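Local structure of serpin (Taeniopygia guttata, 5HGC) at residues V166-S171 against V314-H319; N101-T106 against Y123-F128. The protein binds cortisol and probably inhibits serine proteases. All coordinates share one frame; numbering follows the deposited sequence.

Overall arrangement
Both contacts are parallel strand pairs in sheet A of the serpin fold, their centres about 9 Å apart and on the same side of the chain's centre. Contact 2 (101-106 with 123-128) comes first along the chain and is local; contact 1 (166-171 with 314-319) follows and joins segments with 142 residues between them. Strands 100-106 and 167-176 run antiparallel and link the two, with probable hydrogen bonds from A170 N to A102 O (2.7 Å) and T106 N to V166 O (2.8 Å). The order across the sheet is 126-130, 100-106, 167-176, 316-325. In serpins the reactive loop inserts between the last two on cleavage or in the latent state, so contact 1 lies on that seam and contact 2 flanks it.

Contact 1 of 2, residues V166-S171 against V314-H319; sequences VMLLAS and VSKVVH
Strands 167-176 and 316-325 of a serpin pair directly here, in parallel, as expected of a sheet A that has no reactive loop inserted between them at this level. L169 N hydrogen-bonds to K316 O (2.9 Å), L169 O takes V318 N, and S171 N returns to V318 O. At the start of the pairing M167 O receives S315 N (2.9 Å) and, weakly, K316 N, while S315 OG accepts V166 N (2.8 Å, N-H...O 160°). L168, A170, K316 and V318 share one face; there CD1 of L168 touches both K316 CB and V318 CG2, 3.8 Å from each. On the other face L169 and V317 run alongside each other, L169 CD2 4.0 Å from V317 CG2. M167, bent at chi3, brings CE obliquely onto V314 CG2. H319 starts with CB 3.9 Å from S171 OG, and CG stands anti to the backbone N (chi1 174°). The ring turns its ND1 edge to S171, whose OG lies in the ring plane at 2.8 Å from ND1; the hydroxyl is put there by a chi1 of 69°, between N and the carbonyl carbon. CG and CE1 each lie 3.8 Å from S171 OG. At the far tip, NE2 hydrogen-bonds to S38 N, so both ring nitrogens are engaged and the imidazole's rotation is fixed. This H319 cluster belongs to the serpin shutter region. Helix 39-52 covers the face of L169, V317 and H319 through L49, F46 and S41, loop residues L157 and M161 meet A170 and K316 on the other, and strand 100-106 flanks strand 167-176.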
loop_
_atom_site.group_PDB
_atom_site.type_symbol
_atom_site.label_atom_id
_atom_site.label_comp_id
_atom_site.label_asym_id
_atom_site.label_seq_id
_atom_site.Cartn_x
_atom_site.Cartn_y
_atom_site.Cartn_z
ATOM N N VAL A 166 15.265 -19.196 -6.807
ATOM C CA VAL A 166 16.192 -19.203 -5.702
ATOM C C VAL A 166 15.434 -18.702 -4.449
ATOM O O VAL A 166 15.358 -19.409 -3.440
ATOM C CB VAL A 166 17.438 -18.388 -6.096
ATOM C CG1 VAL A 166 18.345 -18.151 -4.918
ATOM C CG2 VAL A 166 18.229 -19.132 -7.173
ATOM N N MET A 167 14.838 -17.501 -4.548
ATOM C CA MET A 167 14.081 -16.867 -3.443
ATOM C C MET A 167 12.884 -16.076 -3.965
ATOM O O MET A 167 13.002 -15.284 -4.913
ATOM C CB MET A 167 15.005 -15.968 -2.615
ATOM C CG MET A 167 14.280 -15.058 -1.658
ATOM S SD MET A 167 15.374 -14.280 -0.468
ATOM C CE MET A 167 16.355 -13.233 -1.518
ATOM N N LEU A 168 11.739 -16.354 -3.366
ATOM C CA LEU A 168 10.531 -15.591 -3.494
ATOM C C LEU A 168 10.374 -14.648 -2.275
ATOM O O LEU A 168 10.302 -15.102 -1.137
ATOM C CB LEU A 168 9.344 -16.567 -3.568
ATOM C CG LEU A 168 7.960 -15.900 -3.555
ATOM C CD1 LEU A 168 7.765 -14.990 -4.772
ATOM C CD2 LEU A 168 6.815 -16.885 -3.469
ATOM N N LEU A 169 10.340 -13.338 -2.496
ATOM C CA LEU A 169 9.959 -12.378 -1.419
ATOM C C LEU A 169 8.495 -12.093 -1.567
ATOM O O LEU A 169 8.080 -11.581 -2.600
ATOM C CB LEU A 169 10.765 -11.088 -1.518
ATOM C CG LEU A 169 10.478 -9.945 -0.541
ATOM C CD1 LEU A 169 10.719 -10.286 0.925
ATOM C CD2 LEU A 169 11.371 -8.787 -0.962
ATOM N N ALA A 170 7.705 -12.472 -0.574
ATOM C CA ALA A 170 6.269 -12.155 -0.562
ATOM C C ALA A 170 5.911 -10.982 0.432
ATOM O O ALA A 170 6.265 -11.066 1.627
ATOM C CB ALA A 170 5.467 -13.393 -0.214
ATOM N N SER A 171 5.250 -9.897 -0.042
ATOM C CA SER A 171 4.522 -9.028 0.912
ATOM C C SER A 171 3.057 -8.967 0.587
ATOM O O SER A 171 2.648 -8.845 -0.583
ATOM C CB SER A 171 5.114 -7.637 1.108
ATOM O OG SER A 171 4.911 -6.915 -0.084
ATOM N N VAL A 314 17.246 -12.268 -5.645
ATOM C CA VAL A 314 15.803 -12.324 -5.489
ATOM C C VAL A 314 15.280 -12.744 -6.822
ATOM O O VAL A 314 15.459 -12.021 -7.774
ATOM C CB VAL A 314 15.223 -10.967 -5.013
ATOM C CG1 VAL A 314 13.714 -11.025 -4.845
ATOM C CG2 VAL A 314 15.895 -10.579 -3.709
ATOM N N SER A 315 14.660 -13.916 -6.889
ATOM C CA SER A 315 14.122 -14.418 -8.156
ATOM C C SER A 315 12.812 -13.702 -8.519
ATOM O O SER A 315 12.597 -13.333 -9.651
ATOM C CB SER A 315 13.896 -15.948 -8.132
ATOM O OG SER A 315 15.094 -16.658 -7.937
ATOM N N LYS A 316 11.958 -13.500 -7.528
ATOM C CA LYS A 316 10.597 -13.064 -7.724
ATOM C C LYS A 316 10.222 -12.368 -6.398
ATOM O O LYS A 316 10.567 -12.872 -5.317
ATOM C CB LYS A 316 9.746 -14.291 -7.973
ATOM C CG LYS A 316 8.934 -14.230 -9.245
ATOM C CD LYS A 316 7.587 -14.981 -9.115
ATOM C CE LYS A 316 6.735 -14.880 -10.395
ATOM N NZ LYS A 316 5.317 -15.274 -10.238
ATOM N N VAL A 317 9.616 -11.175 -6.495
ATOM C CA VAL A 317 8.936 -10.488 -5.378
ATOM C C VAL A 317 7.531 -10.230 -5.799
ATOM O O VAL A 317 7.296 -9.511 -6.760
ATOM C CB VAL A 317 9.640 -9.218 -4.877
ATOM C CG1 VAL A 317 10.206 -8.372 -6.004
ATOM C CG2 VAL A 317 8.742 -8.395 -3.941
ATOM N N VAL A 318 6.604 -10.900 -5.123
ATOM C CA VAL A 318 5.164 -10.714 -5.298
ATOM C C VAL A 318 4.606 -9.864 -4.174
ATOM O O VAL A 318 4.869 -10.153 -3.005
ATOM C CB VAL A 318 4.406 -12.042 -5.352
ATOM C CG1 VAL A 318 2.948 -11.786 -5.730
ATOM C CG2 VAL A 318 5.038 -12.896 -6.443
ATOM N N HIS A 319 3.875 -8.805 -4.542
ATOM C CA HIS A 319 3.135 -7.971 -3.598
ATOM C C HIS A 319 1.639 -8.065 -3.831
ATOM O O HIS A 319 1.198 -7.877 -4.957
ATOM C CB HIS A 319 3.567 -6.535 -3.709
ATOM C CG HIS A 319 2.750 -5.616 -2.862
ATOM N ND1 HIS A 319 2.851 -5.585 -1.486
ATOM C CD2 HIS A 319 1.778 -4.731 -3.193
ATOM C CE1 HIS A 319 1.991 -4.697 -1.011
ATOM N NE2 HIS A 319 1.333 -4.163 -2.028
#

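Contact 2 of 2, residues N101-T106 against Y123-F128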
loop_
_atom_site.group_PDB
_atom_site.type_symbol
_atom_site.label_atom_id
_atom_site.label_comp_id
_atom_site.label_asym_id
_atom_site.label_seq_id
_atom_site.Cartn_x
_atom_site.Cartn_y
_atom_site.Cartn_z
ATOM N N ASN A 101 5.412 -9.916 5.695
ATOM C CA ASN A 101 6.573 -10.199 4.841
ATOM C C ASN A 101 6.959 -11.643 5.033
ATOM O O ASN A 101 6.997 -12.106 6.176
ATOM C CB ASN A 101 7.766 -9.426 5.366
ATOM C CG ASN A 101 7.650 -7.966 5.092
ATOM O OD1 ASN A 101 7.062 -7.563 4.057
ATOM N ND2 ASN A 101 8.182 -7.141 6.011
ATOM N N ALA A 102 7.210 -12.367 3.948
ATOM C CA ALA A 102 7.728 -13.731 4.029
ATOM C C ALA A 102 8.715 -13.945 2.902
ATOM O O ALA A 102 8.609 -13.294 1.852
ATOM C CB ALA A 102 6.631 -14.784 4.021
ATOM N N ILE A 103 9.717 -14.794 3.181
ATOM C CA ILE A 103 10.622 -15.318 2.177
ATOM C C ILE A 103 10.541 -16.819 2.037
ATOM O O ILE A 103 10.393 -17.527 3.016
ATOM C CB ILE A 103 12.077 -14.837 2.298
ATOM C CG1 ILE A 103 12.713 -15.244 3.622
ATOM C CG2 ILE A 103 12.120 -13.348 2.118
ATOM C CD1 ILE A 103 14.230 -15.058 3.716
ATOM N N PHE A 104 10.573 -17.276 0.793
ATOM C CA PHE A 104 10.590 -18.690 0.463
ATOM C C PHE A 104 11.902 -18.946 -0.269
ATOM O O PHE A 104 12.119 -18.396 -1.374
ATOM C CB PHE A 104 9.347 -19.040 -0.348
ATOM C CG PHE A 104 8.083 -18.788 0.401
ATOM C CD1 PHE A 104 7.449 -17.491 0.360
ATOM C CD2 PHE A 104 7.500 -19.819 1.200
ATOM C CE1 PHE A 104 6.257 -17.264 1.092
ATOM C CE2 PHE A 104 6.301 -19.598 1.907
ATOM C CZ PHE A 104 5.689 -18.317 1.858
ATOM N N VAL A 105 12.817 -19.655 0.395
ATOM C CA VAL A 105 14.207 -19.780 -0.107
ATOM C C VAL A 105 14.396 -21.245 -0.499
ATOM O O VAL A 105 13.919 -22.167 0.218
ATOM C CB VAL A 105 15.290 -19.355 0.928
ATOM C CG1 VAL A 105 16.730 -19.384 0.341
ATOM C CG2 VAL A 105 15.023 -17.941 1.413
ATOM N N THR A 106 15.057 -21.474 -1.643
ATOM C CA THR A 106 15.384 -22.841 -2.061
ATOM C C THR A 106 16.091 -23.616 -0.952
ATOM O O THR A 106 17.007 -23.091 -0.291
ATOM C CB THR A 106 16.223 -22.883 -3.335
ATOM O OG1 THR A 106 16.697 -24.213 -3.513
ATOM C CG2 THR A 106 17.408 -21.947 -3.273
ATOM N N TYR A 123 11.494 -7.008 11.709
ATOM C CA TYR A 123 10.583 -6.944 10.587
ATOM C C TYR A 123 9.574 -8.029 10.708
ATOM O O TYR A 123 8.806 -8.243 9.786
ATOM C CB TYR A 123 11.325 -7.063 9.257
ATOM C CG TYR A 123 12.112 -5.820 8.889
ATOM C CD1 TYR A 123 11.459 -4.679 8.381
ATOM C CD2 TYR A 123 13.492 -5.757 9.060
ATOM C CE1 TYR A 123 12.164 -3.508 8.085
ATOM C CE2 TYR A 123 14.209 -4.614 8.743
ATOM C CZ TYR A 123 13.544 -3.476 8.278
ATOM O OH TYR A 123 14.240 -2.329 7.951
ATOM N N GLN A 124 9.562 -8.750 11.831
ATOM C CA GLN A 124 8.646 -9.912 11.967
ATOM C C GLN A 124 8.695 -10.901 10.757
ATOM O O GLN A 124 7.677 -11.468 10.397
ATOM C CB GLN A 124 7.187 -9.483 12.226
ATOM C CG GLN A 124 6.902 -8.233 13.102
ATOM C CD GLN A 124 5.398 -7.764 13.034
ATOM O OE1 GLN A 124 4.689 -7.947 12.004
ATOM N NE2 GLN A 124 4.916 -7.149 14.131
ATOM N N LEU A 125 9.846 -11.080 10.115
ATOM C CA LEU A 125 9.978 -12.018 8.999
ATOM C C LEU A 125 9.706 -13.474 9.389
ATOM O O LEU A 125 10.241 -14.016 10.414
ATOM C CB LEU A 125 11.371 -11.943 8.370
ATOM C CG LEU A 125 11.679 -13.087 7.371
ATOM C CD1 LEU A 125 10.870 -12.907 6.099
ATOM C CD2 LEU A 125 13.167 -13.203 7.019
ATOM N N GLU A 126 8.886 -14.108 8.548
ATOM C CA GLU A 126 8.814 -15.585 8.535
ATOM C C GLU A 126 9.528 -16.048 7.299
ATOM O O GLU A 126 9.189 -15.567 6.207
ATOM C CB GLU A 126 7.376 -16.110 8.493
ATOM C CG GLU A 126 6.623 -15.691 9.735
ATOM C CD GLU A 126 5.230 -16.273 9.874
ATOM O OE1 GLU A 126 4.577 -16.651 8.876
ATOM O OE2 GLU A 126 4.773 -16.371 11.025
ATOM N N ALA A 127 10.487 -16.969 7.461
ATOM C CA ALA A 127 11.256 -17.520 6.329
ATOM C C ALA A 127 11.013 -19.021 6.212
ATOM O O ALA A 127 10.924 -19.717 7.234
ATOM C CB ALA A 127 12.730 -17.261 6.563
ATOM N N PHE A 128 10.898 -19.516 4.981
ATOM C CA PHE A 128 10.540 -20.951 4.702
ATOM C C PHE A 128 11.514 -21.559 3.701
ATOM O O PHE A 128 11.827 -20.939 2.669
ATOM C CB PHE A 128 9.135 -21.099 4.133
ATOM C CG PHE A 128 8.065 -20.580 5.051
ATOM C CD1 PHE A 128 7.737 -19.201 5.084
ATOM C CD2 PHE A 128 7.385 -21.449 5.909
ATOM C CE1 PHE A 128 6.777 -18.715 5.960
ATOM C CE2 PHE A 128 6.398 -20.960 6.794
ATOM C CZ PHE A 128 6.094 -19.592 6.824
HETATM O O HOH W 1 5.190 -11.124 8.242
#
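Strands 100-106 and 126-130 of serpin sheet A, joined through helix 113-123 in a beta-alpha-beta unit, run parallel here. I103 carries the face toward that helix. Its CG1 takes the position flanked by N and the carbonyl carbon (chi1 61°) and so lands 3.6 Å from A127 CB; CD1 continues to A127 CB and L125 CD2, at 3.9 Å each. L125 comes in at about a right angle, its CG anti to the backbone N, and sets CD1 3.7 Å from I103 N; F115 of the helix touches both side chains. An alanine here, in place of I103, removes CG1 and CD1, which A127 CB and L125 CD2 share, and would probably loosen the packing of strand on helix. On the opposite face F104 and F128 both hold CG anti to the carbonyl carbon, their near-parallel planes (14°) offset until little of either ring covers the other; F104 CE2 comes 3.5 Å from F128 CD1. Y145 meets F128 edge-to-face. I103 N hydrogen-bonds to E126 O, and I103 O accepts F128 N (2.8 Å) while lying in the plane of the F128 ring at its edge. The straightest bond runs from V105 N to F128 O, 2.8 Å and 171° at the hydrogen.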